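Local coordinates for putative uncharacterized protein TTHB071 (Thermus thermophilus, PDB 3AYV), which binds zinc ions within a xylose isomerase-like TIM barrel and may act in protection against oxidative stress, its exact activity being unknown, at residues L61-S65 with R111-L115. Numbering follows the deposited sequence.
Sequences LDLLS and RALPL
A bidentate salt bridge backed by a leucine packed against a helix turn joins two neighbouring βα units of the TIM barrel: residues 61-65, in the loop between strand 52-55 and helix 68-87, meet residues 111-115, on helix 112-118. The loop forms a type I β turn from Asp62 to Ser65, with Leu63 and Leu64 at its corners (phi/psi -59/-23° and -110/16°) and Ser65 N bonded to Asp62 O at 3.1 Å. Asp62, with chi1 t, also makes an Asx turn, its OD1 accepting from Leu64 N at 2.9 Å. The carboxylate thus fixed receives the guanidinium of Arg111 nearly in plane: Arg111 NH2 lies 2.9 Å from Asp62 OD1 and Arg111 NH1 3.0 Å from Asp62 OD2, so OD1 serves both the turn and the ion pair. The arginine reaches this position with chi1 m, chi2 t and chi3 p. In the (βα)8 barrel, whose zinc ions are held by residues such as His96 and Glu136, this contact stands peripherally and neither segment supplies a metal ligand, though the Arg111 side chain is about 8 Å from that of His96 and the Leu115 side chain about 14 Å from a bound zinc. Leu64 (chi1 m, chi2 t) points toward the 111-115 backbone, where Leu115 N bonds to Arg111 O at 2.9 Å. Leu64 CD1 lies over one face of the Arg111 guanidinium, 3.6 Å from Arg111 O and 4.0 Å from Leu115 CB, while Leu64 CD2 sits 4.0 Å from Pro114 CB. The closest Cα atoms are those of Leu64 and Leu115, 6.8 Å apart. Leu63 CD1 touches Leu115 CD1 at 4.3 Å, and the Leu63 side chain also touches Ala118 and Leu119.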
# COMPACT_ATOMS: atom_id res chain seq x y z
N LEU A 61 -13.68 3.74 -3.46
CA LEU A 61 -13.62 2.96 -4.68
C LEU A 61 -13.79 1.47 -4.42
O LEU A 61 -13.39 0.97 -3.37
CB LEU A 61 -12.26 3.18 -5.39
CG LEU A 61 -11.94 4.66 -5.71
CD1 LEU A 61 -10.57 4.79 -6.39
CD2 LEU A 61 -13.01 5.36 -6.53
N ASP A 62 -14.36 0.77 -5.40
CA ASP A 62 -14.51 -0.67 -5.36
C ASP A 62 -14.88 -1.17 -6.75
O ASP A 62 -15.94 -0.80 -7.30
CB ASP A 62 -15.60 -1.08 -4.33
CG ASP A 62 -15.76 -2.57 -4.22
OD1 ASP A 62 -14.89 -3.31 -4.74
OD2 ASP A 62 -16.76 -3.02 -3.61
N LEU A 63 -14.01 -2.01 -7.33
CA LEU A 63 -14.30 -2.64 -8.62
C LEU A 63 -15.58 -3.49 -8.59
O LEU A 63 -16.20 -3.73 -9.64
CB LEU A 63 -13.11 -3.49 -9.10
CG LEU A 63 -11.85 -2.71 -9.51
CD1 LEU A 63 -10.71 -3.71 -9.81
CD2 LEU A 63 -12.16 -1.83 -10.76
N LEU A 64 -15.96 -3.93 -7.40
CA LEU A 64 -17.11 -4.81 -7.24
C LEU A 64 -18.27 -4.08 -6.56
O LEU A 64 -19.20 -4.74 -6.05
CB LEU A 64 -16.70 -6.04 -6.42
CG LEU A 64 -15.56 -6.90 -6.96
CD1 LEU A 64 -15.44 -8.06 -6.00
CD2 LEU A 64 -15.84 -7.39 -8.41
N SER A 65 -18.22 -2.75 -6.54
CA SER A 65 -19.35 -1.96 -6.03
C SER A 65 -20.69 -2.37 -6.70
O SER A 65 -20.76 -2.55 -7.93
CB SER A 65 -19.14 -0.47 -6.32
OG SER A 65 -20.21 0.29 -5.74
N ARG A 111 -15.97 -12.62 -2.74
CA ARG A 111 -15.50 -11.54 -3.59
C ARG A 111 -14.20 -11.90 -4.30
O ARG A 111 -13.83 -11.18 -5.24
CB ARG A 111 -15.22 -10.28 -2.77
CG ARG A 111 -16.43 -9.48 -2.34
CD ARG A 111 -15.98 -8.32 -1.40
NE ARG A 111 -14.94 -7.47 -2.00
CZ ARG A 111 -15.18 -6.31 -2.60
NH1 ARG A 111 -16.43 -5.84 -2.64
NH2 ARG A 111 -14.19 -5.60 -3.15
N ALA A 112 -13.50 -12.95 -3.85
CA ALA A 112 -12.09 -13.14 -4.31
C ALA A 112 -11.93 -13.34 -5.83
O ALA A 112 -11.12 -12.66 -6.49
CB ALA A 112 -11.42 -14.29 -3.56
N LEU A 113 -12.66 -14.30 -6.40
CA LEU A 113 -12.48 -14.54 -7.83
C LEU A 113 -13.13 -13.45 -8.70
O LEU A 113 -12.56 -13.06 -9.73
CB LEU A 113 -12.91 -15.97 -8.25
CG LEU A 113 -11.80 -17.04 -8.06
CD1 LEU A 113 -10.54 -16.74 -8.90
CD2 LEU A 113 -11.44 -17.28 -6.60
N PRO A 114 -14.31 -12.91 -8.28
CA PRO A 114 -14.82 -11.77 -9.02
C PRO A 114 -13.84 -10.59 -9.02
O PRO A 114 -13.70 -9.89 -10.04
CB PRO A 114 -16.12 -11.42 -8.26
CG PRO A 114 -16.63 -12.79 -7.87
CD PRO A 114 -15.35 -13.49 -7.41
N LEU A 115 -13.15 -10.37 -7.90
CA LEU A 115 -12.09 -9.34 -7.87
C LEU A 115 -10.92 -9.67 -8.83
O LEU A 115 -10.48 -8.81 -9.60
CB LEU A 115 -11.58 -9.08 -6.46
CG LEU A 115 -10.48 -7.99 -6.38
CD1 LEU A 115 -11.10 -6.63 -6.74
CD2 LEU A 115 -9.90 -7.97 -4.97